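Local coordinates for methyltransferase-like protein (PDB 4PNE) that catalyses a [4+2] cycloaddition in spinosyn biosynthesis and has the fold of an S-adenosylmethionine-dependent methyltransferase, at residues S169-S174 with R219-E224; R178-I183 with A233-L238; E197-E202 with G291-T296; R213-L218 with E284-D289. All coordinates share one frame; numbering follows the deposited sequence.

Interaction 1 (S169-S174 with R219-E224); sequences SLLEMS and RICLAE. With SAH (S-adenosyl-L-homocysteine), chain C.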
# COMPACT_ATOMS: atom_id res chain seq x y z
N SER A 169 0.13 -3.10 1.37
CA SER A 169 1.15 -3.49 2.34
C SER A 169 0.97 -4.91 2.91
O SER A 169 1.95 -5.57 3.19
CB SER A 169 1.20 -2.48 3.47
OG SER A 169 -0.04 -2.45 4.13
N LEU A 170 -0.26 -5.39 3.07
CA LEU A 170 -0.46 -6.67 3.75
C LEU A 170 0.20 -7.84 3.03
O LEU A 170 0.73 -8.74 3.66
CB LEU A 170 -1.96 -6.96 3.93
CG LEU A 170 -2.72 -6.03 4.86
CD1 LEU A 170 -4.18 -6.36 4.89
CD2 LEU A 170 -2.14 -6.13 6.26
N LEU A 171 0.18 -7.84 1.70
CA LEU A 171 0.71 -9.00 1.01
C LEU A 171 2.24 -9.05 1.00
O LEU A 171 2.83 -10.07 0.68
CB LEU A 171 0.16 -9.07 -0.41
CG LEU A 171 -1.32 -9.43 -0.51
CD1 LEU A 171 -1.70 -9.59 -1.97
CD2 LEU A 171 -1.67 -10.72 0.22
N GLU A 172 2.88 -7.98 1.44
CA GLU A 172 4.34 -7.97 1.60
C GLU A 172 4.81 -8.58 2.89
O GLU A 172 6.00 -8.76 3.10
CB GLU A 172 4.87 -6.55 1.53
CG GLU A 172 4.70 -5.98 0.17
CD GLU A 172 5.39 -4.65 -0.01
OE1 GLU A 172 5.85 -4.04 0.98
OE2 GLU A 172 5.47 -4.24 -1.16
N MET A 173 3.89 -8.88 3.79
CA MET A 173 4.27 -9.31 5.11
C MET A 173 4.44 -10.81 5.19
O MET A 173 3.72 -11.53 4.52
CB MET A 173 3.24 -8.83 6.10
CG MET A 173 3.05 -7.34 5.95
SD MET A 173 1.97 -6.69 7.19
CE MET A 173 1.91 -4.96 6.70
N SER A 174 5.37 -11.28 6.01
CA SER A 174 5.63 -12.72 6.07
C SER A 174 4.40 -13.43 6.62
O SER A 174 4.05 -14.51 6.16
CB SER A 174 6.87 -13.04 6.92
OG SER A 174 6.75 -12.58 8.25
N ARG A 219 3.45 -11.77 -3.41
CA ARG A 219 2.59 -12.93 -3.12
C ARG A 219 1.31 -12.89 -3.98
O ARG A 219 0.69 -11.85 -4.12
CB ARG A 219 2.26 -12.93 -1.62
CG ARG A 219 1.28 -13.97 -1.18
CD ARG A 219 0.89 -13.74 0.27
NE ARG A 219 1.85 -14.31 1.23
CZ ARG A 219 2.50 -13.63 2.18
NH1 ARG A 219 2.35 -12.32 2.28
NH2 ARG A 219 3.32 -14.26 3.01
N ILE A 220 0.95 -14.01 -4.61
CA ILE A 220 -0.29 -14.10 -5.38
C ILE A 220 -1.43 -14.44 -4.43
O ILE A 220 -1.36 -15.39 -3.64
CB ILE A 220 -0.21 -15.16 -6.50
CG1 ILE A 220 1.02 -14.91 -7.39
CG2 ILE A 220 -1.51 -15.22 -7.33
CD1 ILE A 220 1.03 -15.69 -8.67
N CYS A 221 -2.49 -13.65 -4.50
CA CYS A 221 -3.63 -13.82 -3.63
C CYS A 221 -4.91 -13.38 -4.36
O CYS A 221 -4.91 -12.32 -5.01
CB CYS A 221 -3.38 -13.00 -2.36
SG CYS A 221 -4.58 -13.10 -1.07
N LEU A 222 -5.99 -14.12 -4.20
CA LEU A 222 -7.31 -13.65 -4.63
C LEU A 222 -7.89 -12.61 -3.66
O LEU A 222 -7.64 -12.68 -2.46
CB LEU A 222 -8.30 -14.81 -4.72
CG LEU A 222 -7.96 -15.93 -5.69
CD1 LEU A 222 -8.80 -17.17 -5.38
CD2 LEU A 222 -8.21 -15.48 -7.10
N ALA A 223 -8.68 -11.66 -4.15
CA ALA A 223 -9.40 -10.76 -3.28
C ALA A 223 -10.27 -11.53 -2.30
O ALA A 223 -10.39 -11.16 -1.13
CB ALA A 223 -10.25 -9.80 -4.08
N GLU A 224 -10.88 -12.61 -2.78
CA GLU A 224 -11.73 -13.46 -1.96
C GLU A 224 -10.95 -14.05 -0.78
O GLU A 224 -11.52 -14.26 0.30
CB GLU A 224 -12.33 -14.58 -2.82
CG GLU A 224 -13.27 -14.09 -3.95
CD GLU A 224 -12.59 -13.81 -5.29
OE1 GLU A 224 -11.36 -13.55 -5.37
OE2 GLU A 224 -13.32 -13.84 -6.30
N SAH C . 0.89 2.56 1.37
CA SAH C . 2.00 3.16 0.63
CB SAH C . 3.15 2.20 0.32
CG SAH C . 2.81 0.83 -0.22
SD SAH C . 4.30 -0.05 -0.69
C SAH C . 1.48 3.79 -0.63
O SAH C . 2.17 4.59 -1.24
OXT SAH C . 0.33 3.54 -1.00
C5' SAH C . 4.33 -1.22 0.69
C4' SAH C . 4.70 -0.59 2.02
O4' SAH C . 4.47 -1.53 3.07
C3' SAH C . 6.16 -0.20 2.14
O3' SAH C . 6.17 1.10 2.71
C2' SAH C . 6.75 -1.24 3.08
O2' SAH C . 7.90 -0.87 3.83
C1' SAH C . 5.54 -1.53 3.97
N9 SAH C . 5.67 -2.81 4.70
C8 SAH C . 5.99 -4.05 4.26
N7 SAH C . 6.03 -4.91 5.30
C5 SAH C . 5.75 -4.21 6.42
C6 SAH C . 5.67 -4.56 7.75
N6 SAH C . 5.87 -5.80 8.16
N1 SAH C . 5.35 -3.62 8.66
C2 SAH C . 5.11 -2.31 8.28
N3 SAH C . 5.23 -1.94 6.97
C4 SAH C . 5.52 -2.89 6.05
O HOH W 1 4.80 -10.57 -1.11

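Interaction 2 (R178-I183 with A233-L238); sequences RAIREI and AGFEIL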
# COMPACT_ATOMS: atom_id res chain seq x y z
N ARG A 178 -1.24 -12.20 11.00
CA ARG A 178 -0.74 -11.64 12.24
C ARG A 178 -0.88 -10.13 12.24
O ARG A 178 -1.33 -9.54 13.20
CB ARG A 178 0.72 -12.01 12.45
CG ARG A 178 1.31 -11.51 13.73
CD ARG A 178 2.74 -12.00 13.87
NE ARG A 178 2.83 -13.45 13.86
CZ ARG A 178 2.66 -14.22 14.92
NH1 ARG A 178 2.37 -13.68 16.11
NH2 ARG A 178 2.76 -15.54 14.81
N ALA A 179 -0.50 -9.50 11.13
CA ALA A 179 -0.68 -8.06 11.00
C ALA A 179 -2.17 -7.67 11.04
O ALA A 179 -2.57 -6.65 11.62
CB ALA A 179 -0.05 -7.57 9.74
N ILE A 180 -3.00 -8.46 10.39
CA ILE A 180 -4.42 -8.16 10.38
C ILE A 180 -5.00 -8.19 11.81
O ILE A 180 -5.78 -7.31 12.20
CB ILE A 180 -5.17 -9.14 9.47
CG1 ILE A 180 -4.87 -8.82 7.99
CG2 ILE A 180 -6.67 -9.09 9.74
CD1 ILE A 180 -5.33 -9.88 7.06
N ARG A 181 -4.63 -9.20 12.60
CA ARG A 181 -5.07 -9.26 13.99
C ARG A 181 -4.54 -8.06 14.80
O ARG A 181 -5.23 -7.57 15.69
CB ARG A 181 -4.66 -10.58 14.63
CG ARG A 181 -5.38 -11.75 14.02
CD ARG A 181 -5.21 -13.03 14.82
NE ARG A 181 -3.82 -13.45 14.89
CZ ARG A 181 -3.20 -14.23 14.00
NH1 ARG A 181 -3.83 -14.68 12.92
NH2 ARG A 181 -1.92 -14.54 14.18
N GLU A 182 -3.34 -7.59 14.51
CA GLU A 182 -2.81 -6.44 15.23
C GLU A 182 -3.58 -5.17 14.90
O GLU A 182 -3.87 -4.33 15.77
CB GLU A 182 -1.33 -6.26 14.89
CG GLU A 182 -0.42 -7.12 15.71
CD GLU A 182 -0.42 -6.71 17.18
OE1 GLU A 182 -1.26 -7.22 17.97
OE2 GLU A 182 0.41 -5.84 17.53
N ILE A 183 -3.90 -5.01 13.62
CA ILE A 183 -4.68 -3.85 13.22
C ILE A 183 -6.04 -3.87 13.93
O ILE A 183 -6.51 -2.84 14.44
CB ILE A 183 -4.88 -3.76 11.67
CG1 ILE A 183 -3.54 -3.53 10.98
CG2 ILE A 183 -5.81 -2.61 11.33
CD1 ILE A 183 -3.56 -3.78 9.51
N ALA A 233 -10.19 -12.87 11.15
CA ALA A 233 -9.53 -12.17 12.23
C ALA A 233 -10.53 -11.49 13.16
O ALA A 233 -10.18 -11.15 14.28
CB ALA A 233 -8.57 -11.14 11.66
N GLY A 234 -11.76 -11.28 12.68
CA GLY A 234 -12.79 -10.60 13.47
C GLY A 234 -13.36 -9.34 12.82
O GLY A 234 -14.24 -8.69 13.39
N PHE A 235 -12.88 -8.98 11.63
CA PHE A 235 -13.45 -7.81 10.97
C PHE A 235 -14.84 -8.11 10.41
O PHE A 235 -15.09 -9.23 9.96
CB PHE A 235 -12.56 -7.35 9.84
CG PHE A 235 -11.38 -6.56 10.30
CD1 PHE A 235 -11.49 -5.20 10.52
CD2 PHE A 235 -10.14 -7.16 10.46
CE1 PHE A 235 -10.40 -4.47 10.92
CE2 PHE A 235 -9.05 -6.41 10.86
CZ PHE A 235 -9.18 -5.08 11.08
N GLU A 236 -15.71 -7.11 10.44
CA GLU A 236 -16.91 -7.06 9.58
C GLU A 236 -16.54 -6.47 8.22
O GLU A 236 -15.96 -5.39 8.15
CB GLU A 236 -18.01 -6.18 10.17
CG GLU A 236 -18.42 -6.48 11.57
CD GLU A 236 -19.41 -5.44 12.07
OE1 GLU A 236 -19.85 -4.59 11.26
OE2 GLU A 236 -19.71 -5.46 13.28
N ILE A 237 -16.90 -7.13 7.15
CA ILE A 237 -16.67 -6.57 5.84
C ILE A 237 -17.79 -5.61 5.50
O ILE A 237 -18.98 -6.00 5.53
CB ILE A 237 -16.57 -7.66 4.76
CG1 ILE A 237 -15.56 -8.74 5.16
CG2 ILE A 237 -16.23 -7.05 3.43
CD1 ILE A 237 -14.16 -8.22 5.38
N LEU A 238 -17.43 -4.37 5.23
CA LEU A 238 -18.40 -3.36 4.86
C LEU A 238 -18.59 -3.35 3.35
O LEU A 238 -19.72 -3.21 2.85
CB LEU A 238 -17.99 -1.98 5.35
CG LEU A 238 -17.91 -1.80 6.87
CD1 LEU A 238 -17.23 -0.49 7.21
CD2 LEU A 238 -19.28 -1.91 7.52

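Interaction 3 (E197-E202 with G291-T296); sequences EVVKRE and GYAILT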
# COMPACT_ATOMS: atom_id res chain seq x y z
N GLU A 197 -5.23 -3.80 -2.70
CA GLU A 197 -4.24 -4.77 -3.03
C GLU A 197 -4.31 -5.17 -4.49
O GLU A 197 -5.40 -5.18 -5.12
CB GLU A 197 -4.39 -5.99 -2.13
CG GLU A 197 -3.17 -6.83 -2.05
CD GLU A 197 -1.89 -6.04 -1.75
OE1 GLU A 197 -1.65 -5.80 -0.53
OE2 GLU A 197 -1.16 -5.73 -2.71
N VAL A 198 -3.13 -5.48 -5.02
CA VAL A 198 -2.98 -6.23 -6.26
C VAL A 198 -3.28 -7.69 -6.01
O VAL A 198 -2.66 -8.31 -5.14
CB VAL A 198 -1.54 -6.07 -6.84
CG1 VAL A 198 -1.34 -6.89 -8.10
CG2 VAL A 198 -1.22 -4.60 -7.10
N VAL A 199 -4.23 -8.24 -6.76
CA VAL A 199 -4.69 -9.62 -6.58
C VAL A 199 -4.65 -10.41 -7.89
O VAL A 199 -4.55 -9.85 -8.96
CB VAL A 199 -6.12 -9.69 -6.02
CG1 VAL A 199 -6.18 -9.11 -4.62
CG2 VAL A 199 -7.12 -8.96 -6.93
N LYS A 200 -4.74 -11.72 -7.80
CA LYS A 200 -5.13 -12.49 -8.98
C LYS A 200 -6.61 -12.20 -9.23
O LYS A 200 -7.42 -12.32 -8.30
CB LYS A 200 -4.88 -13.97 -8.72
CG LYS A 200 -5.10 -14.84 -9.95
CD LYS A 200 -4.63 -16.25 -9.68
CE LYS A 200 -4.52 -17.06 -10.96
NZ LYS A 200 -5.84 -17.31 -11.55
N ARG A 201 -6.96 -11.75 -10.44
CA ARG A 201 -8.31 -11.27 -10.68
C ARG A 201 -9.37 -12.33 -10.42
O ARG A 201 -10.42 -12.04 -9.87
CB ARG A 201 -8.47 -10.77 -12.12
CG ARG A 201 -9.88 -10.22 -12.41
CD ARG A 201 -10.06 -9.78 -13.86
NE ARG A 201 -9.77 -10.85 -14.81
CZ ARG A 201 -8.69 -10.91 -15.58
NH1 ARG A 201 -7.78 -9.97 -15.55
NH2 ARG A 201 -8.54 -11.94 -16.42
N GLU A 202 -9.09 -13.55 -10.85
CA GLU A 202 -10.09 -14.61 -10.78
C GLU A 202 -9.42 -15.97 -10.67
O GLU A 202 -8.25 -16.11 -10.98
CB GLU A 202 -11.01 -14.56 -12.00
CG GLU A 202 -10.30 -14.53 -13.34
CD GLU A 202 -11.27 -14.22 -14.46
OE1 GLU A 202 -12.23 -15.00 -14.63
OE2 GLU A 202 -11.13 -13.16 -15.11
N GLY A 291 -5.54 -8.32 -11.02
CA GLY A 291 -6.65 -7.38 -10.87
C GLY A 291 -6.38 -6.56 -9.64
O GLY A 291 -5.25 -6.50 -9.14
N TYR A 292 -7.43 -5.92 -9.13
CA TYR A 292 -7.25 -4.99 -8.01
C TYR A 292 -8.50 -4.91 -7.15
O TYR A 292 -9.62 -4.93 -7.67
CB TYR A 292 -6.88 -3.60 -8.55
CG TYR A 292 -6.11 -2.77 -7.56
CD1 TYR A 292 -4.74 -2.90 -7.46
CD2 TYR A 292 -6.75 -1.88 -6.70
CE1 TYR A 292 -4.01 -2.17 -6.56
CE2 TYR A 292 -6.03 -1.13 -5.79
CZ TYR A 292 -4.67 -1.27 -5.72
OH TYR A 292 -3.94 -0.54 -4.81
N ALA A 293 -8.31 -4.80 -5.83
CA ALA A 293 -9.42 -4.78 -4.86
C ALA A 293 -9.32 -3.60 -3.92
O ALA A 293 -8.22 -3.24 -3.49
CB ALA A 293 -9.43 -6.10 -4.05
N ILE A 294 -10.46 -2.95 -3.67
CA ILE A 294 -10.61 -2.02 -2.58
C ILE A 294 -11.57 -2.63 -1.57
O ILE A 294 -12.70 -2.98 -1.92
CB ILE A 294 -11.14 -0.63 -3.03
CG1 ILE A 294 -10.27 -0.06 -4.15
CG2 ILE A 294 -11.21 0.32 -1.85
CD1 ILE A 294 -10.88 1.22 -4.77
N LEU A 295 -11.09 -2.88 -0.35
CA LEU A 295 -11.88 -3.47 0.73
C LEU A 295 -12.04 -2.48 1.89
O LEU A 295 -11.08 -1.82 2.30
CB LEU A 295 -11.21 -4.75 1.24
CG LEU A 295 -10.64 -5.71 0.17
CD1 LEU A 295 -9.91 -6.89 0.81
CD2 LEU A 295 -11.74 -6.19 -0.78
N THR A 296 -13.25 -2.39 2.45
CA THR A 296 -13.52 -1.63 3.67
C THR A 296 -14.05 -2.62 4.69
O THR A 296 -14.94 -3.43 4.42
CB THR A 296 -14.51 -0.49 3.42
OG1 THR A 296 -14.09 0.25 2.27
CG2 THR A 296 -14.59 0.44 4.63

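Interaction 4 (R213-L218 with E284-D289); sequences RWPTGL and EKYAHD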
# COMPACT_ATOMS: atom_id res chain seq x y z
N ARG A 213 4.38 -16.49 -6.17
CA ARG A 213 4.64 -15.05 -6.28
C ARG A 213 4.56 -14.58 -7.73
O ARG A 213 4.96 -15.29 -8.64
CB ARG A 213 6.02 -14.71 -5.70
CG ARG A 213 6.16 -15.09 -4.24
CD ARG A 213 7.45 -14.63 -3.58
NE ARG A 213 7.37 -14.90 -2.15
CZ ARG A 213 6.76 -14.12 -1.27
NH1 ARG A 213 6.18 -12.99 -1.67
NH2 ARG A 213 6.73 -14.46 0.02
N TRP A 214 4.08 -13.36 -7.94
CA TRP A 214 4.22 -12.73 -9.23
C TRP A 214 5.71 -12.50 -9.50
O TRP A 214 6.50 -12.50 -8.56
CB TRP A 214 3.47 -11.39 -9.31
CG TRP A 214 2.00 -11.46 -9.01
CD1 TRP A 214 1.39 -11.10 -7.85
CD2 TRP A 214 0.96 -11.90 -9.89
NE1 TRP A 214 0.05 -11.30 -7.94
CE2 TRP A 214 -0.24 -11.78 -9.19
CE3 TRP A 214 0.92 -12.38 -11.21
CZ2 TRP A 214 -1.47 -12.12 -9.74
CZ3 TRP A 214 -0.29 -12.72 -11.75
CH2 TRP A 214 -1.48 -12.60 -11.01
N PRO A 215 6.09 -12.29 -10.77
CA PRO A 215 7.50 -12.06 -11.10
C PRO A 215 8.13 -10.84 -10.42
O PRO A 215 9.35 -10.76 -10.31
CB PRO A 215 7.46 -11.85 -12.61
CG PRO A 215 6.33 -12.68 -13.07
CD PRO A 215 5.28 -12.40 -12.00
N THR A 216 7.29 -9.91 -9.97
CA THR A 216 7.72 -8.77 -9.19
C THR A 216 8.10 -9.13 -7.77
O THR A 216 8.62 -8.29 -7.03
CB THR A 216 6.63 -7.73 -9.11
OG1 THR A 216 5.47 -8.35 -8.53
CG2 THR A 216 6.27 -7.17 -10.51
N GLY A 217 7.78 -10.36 -7.36
CA GLY A 217 8.02 -10.80 -6.00
C GLY A 217 6.80 -10.75 -5.10
O GLY A 217 6.85 -11.25 -3.98
N LEU A 218 5.73 -10.11 -5.55
CA LEU A 218 4.51 -10.03 -4.75
C LEU A 218 3.79 -11.40 -4.64
O LEU A 218 3.54 -12.07 -5.64
CB LEU A 218 3.57 -8.98 -5.34
CG LEU A 218 2.26 -8.75 -4.59
CD1 LEU A 218 2.51 -8.09 -3.26
CD2 LEU A 218 1.29 -7.97 -5.46
N GLU A 284 4.04 -7.86 -19.62
CA GLU A 284 3.18 -8.53 -20.59
C GLU A 284 3.07 -10.02 -20.35
O GLU A 284 2.09 -10.64 -20.78
CB GLU A 284 3.67 -8.27 -22.03
CG GLU A 284 3.31 -6.87 -22.53
CD GLU A 284 3.53 -6.69 -24.01
OE1 GLU A 284 4.35 -7.44 -24.59
OE2 GLU A 284 2.91 -5.76 -24.58
N LYS A 285 4.04 -10.62 -19.67
CA LYS A 285 3.94 -12.06 -19.40
C LYS A 285 2.91 -12.42 -18.33
O LYS A 285 2.48 -13.56 -18.29
CB LYS A 285 5.29 -12.62 -18.96
CG LYS A 285 6.43 -12.39 -19.93
CD LYS A 285 6.27 -13.19 -21.20
CE LYS A 285 7.46 -12.96 -22.14
NZ LYS A 285 7.50 -13.89 -23.29
N TYR A 286 2.47 -11.47 -17.50
CA TYR A 286 1.60 -11.85 -16.39
C TYR A 286 0.53 -10.86 -15.99
O TYR A 286 -0.41 -11.26 -15.31
CB TYR A 286 2.45 -12.13 -15.14
CG TYR A 286 3.31 -10.96 -14.72
CD1 TYR A 286 4.56 -10.79 -15.27
CD2 TYR A 286 2.85 -10.01 -13.82
CE1 TYR A 286 5.36 -9.69 -14.93
CE2 TYR A 286 3.63 -8.92 -13.47
CZ TYR A 286 4.88 -8.76 -14.03
OH TYR A 286 5.67 -7.66 -13.68
N ALA A 287 0.66 -9.58 -16.35
CA ALA A 287 -0.19 -8.55 -15.76
C ALA A 287 -1.67 -8.74 -16.14
O ALA A 287 -2.58 -8.28 -15.43
CB ALA A 287 0.28 -7.19 -16.18
N HIS A 288 -1.92 -9.40 -17.27
CA HIS A 288 -3.29 -9.60 -17.69
C HIS A 288 -4.11 -10.47 -16.69
O HIS A 288 -5.34 -10.45 -16.70
CB HIS A 288 -3.34 -10.23 -19.08
CG HIS A 288 -4.72 -10.63 -19.48
ND1 HIS A 288 -5.72 -9.70 -19.63
CD2 HIS A 288 -5.28 -11.84 -19.69
CE1 HIS A 288 -6.84 -10.32 -19.95
NE2 HIS A 288 -6.60 -11.62 -20.00
N ASP A 289 -3.40 -11.24 -15.86
CA ASP A 289 -3.99 -12.09 -14.84
C ASP A 289 -4.19 -11.36 -13.52
O ASP A 289 -4.90 -11.86 -12.64
CB ASP A 289 -3.11 -13.32 -14.59
CG ASP A 289 -3.02 -14.22 -15.82
OD1 ASP A 289 -4.06 -14.44 -16.47
OD2 ASP A 289 -1.90 -14.67 -16.14

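Interaction 1 (S169-S174 with R219-E224)
Arg-219 reaches across to the loop 169-174 and lays the edge of its guanidinium against the backbone carbonyl of Met-173. Its chain leaves the backbone with CG opposite the amide nitrogen (chi1 174°) and then kinks at chi3 (-84°), which turns both terminal nitrogens toward the loop. The main bond runs from Arg-219 NH1 to Met-173 O, at 2.7 Å with an N-H...O angle of 159°, and Met-173 O lies close to the guanidinium plane. Arg-219 NH2 adds two weak bonds, to Met-173 O at 3.1 Å and to Ser-174 O at 3.2 Å. A water bridges the two backbones: it donates to Leu-171 O at 2.7 Å and accepts from Arg-219 N at 2.9 Å.

The apolar half of the contact belongs to Leu-171. The branch CD1 rests on Cys-221 CB at 3.8 Å, while CD2 passes slantwise over Arg-219 CD at 4.0 Å. This leucine also packs on Glu-197 of strand 191-200.

On the far side of the loop is the S-adenosyl-L-homocysteine pocket. Met-173 points away from Arg-219 and sets CG and CE against the adenine. Glu-172 brings OE1 to 3.2 Å from the ligand's C5', and its OE2 is hydrogen-bonded to Tyr-43. Glu-172 and Met-173 thus meet the ligand, while Leu-171 and the carbonyls of Met-173 and Ser-174 meet 219-224. The guanidinium supplies N-H donors to those two carbonyls, an arrangement consistent with fixing the loop from behind while its other side meets the ligand.

Interaction 2 (R178-I183 with A233-L238)
Ile-180 O is the polar atom at the meeting point of the two segments. It faces the edge of the Phe-235 ring, near the ring plane, with CE2 at 3.6 Å. The contact itself is otherwise apolar, and the shorter of the helix's own backbone bonds here, Ile-183 N to Ala-179 O, is 2.9 Å.

Two isoleucines one helical turn apart receive the ring through their CG2 branches. In Ile-180, CG2 stands opposite the backbone nitrogen, with CG1 beside it (chi1 -73°), and this sets the methyl between two partners. It touches Phe-235 CE2 at 3.8 Å and presses on Ala-233 CB at 3.4 Å, closer than usual for two carbons. The Ile-183 and Phe-235 side chains cross at about a right angle, Ile-183 CG2 lying at the ring edge 4.2 Å from Phe-235 CZ. Arg-181 contributes its CG, 4.0 Å from Ala-233 CB.

Between Ala-233 and Phe-235 the chain turns through Gly-234, whose positive phi (122°) and two bonds back into the last turn make a Schellman motif at the end of helix 223-233. That reversal carries Phe-235 inward just before strand 236-242 begins. In the fold, helix 176-186 thus packs against the helix-to-strand junction: Ile-180 also touches Leu-230 of helix 223-233, and Ile-183 and Phe-235 both lean on Leu-193 of strand 191-200, while Phe-235 reaches Ala-297 of strand 290-298.

Interaction 3 (E197-E202 with G291-T296)
Strands 197-200 and 291-296 run antiparallel with a marked twist (129° between their directions), pairing Glu-197 with Ala-293 and Val-199 with Gly-291 as hydrogen-bonded pairs around the non-hydrogen-bonded pair Val-198 and Tyr-292. The first pair exchanges Glu-197 N to Ala-293 O at 3.1 Å and Ala-293 N to Glu-197 O at 3.0 Å. In the second, Gly-291 N reaches Val-199 O at 2.8 Å, whereas Val-199 N approaches Gly-291 O at 3.1 Å from 54° above the carbonyl plane.

Tyr-292 folds its ring back over the neighbouring strand: with chi1 at -154°, one face covers Glu-197 O, which sits 3.3 Å from CD1 and off the ring centre. Val-198 comes to the ring's edge, CG2 at 3.7 Å from Tyr-292 CE1. On the other face of the sheet, Val-199 CG2 lies 3.7 Å from Gly-291 C. Just beyond the strand end, Arg-201 CB comes to 4.0 Å from Gly-291 CA, which carries no side chain.

The phenol oxygen is hydrogen-bonded to Gln-168 and Thr-196, and the ring meets that of His-62. Those bonds, with Glu-197 O over one face and Val-198 at the edge, probably restrict the ring's rotation near the ligand-binding His-61.

Interaction 4 (R213-L218 with E284-D289)
A type I beta turn from Trp-214 to Gly-217 presents three consecutive side chains to Tyr-286 and Asp-289, the latter in the 3-10 segment 287-289. In the methyltransferase-like fold this joins the loop between strand 191-200 and helix 223-233 to the loop between helix 271-281 and strand 290-298.

The CH-pi interaction comes first. Pro-215 lies over one face of the Tyr-286 ring, with CD 3.7 Å from the ring centroid and 12° off its normal, while CG reaches CD1 of the same ring at 3.4 Å. Tyr-286 holds CG between its own backbone nitrogen and carbonyl carbon (chi1 58°), and this torsion puts one ring face against Pro-215.

Apolar packing adds to the CH-pi contact. Trp-214 slants past the tyrosine, CE3 at 4.0 Å from Tyr-286 CD2. The far end of the indole meets Asp-289 through the aspartate's CB, which lies 4.0 Å from Trp-214 CH2. Trp-214 also packs on Ile-220 and Lys-200.

The hydrogen bonds lie within the segments and shape them. Gly-217 N bonds to Trp-214 O at 2.8 Å, closing the turn, and Arg-213 NH1 adds a bond to Gly-217 O at 3.0 Å. In the partner segment Asp-289 N is bonded to Tyr-286 O.

At the tip of the phenol, Thr-216 CG2 touches Tyr-286 OH at 3.3 Å, and that hydroxyl is hydrogen-bonded to Ala-279 O in helix 271-281.

Overall arrangement
Along the chain, the segments 169-174, 178-183, 197-202 and 213-218 come first, and their partners follow. Interaction 1 closes a loop back at 219-224 and interaction 2 at 233-238, so the two cross, and each also crosses interactions 3 and 4. Interaction 4, closed at 284-289, is nested inside the loop that interaction 3 closes at 291-296. A backbone hydrogen bond between Cys-221 O and Lys-200 N links 1 and 3; Arg-201 links 3 and 4 at His-288 and Asp-289. Interaction 2 joins 1 through Ala-179 and Met-173, and 3 through Leu-238 and Thr-296. Together they tie ligand loop, helix 176-186 and the sheet's antiparallel edge, interaction 4 adding the loops before helix 223-233 and strand 290-298.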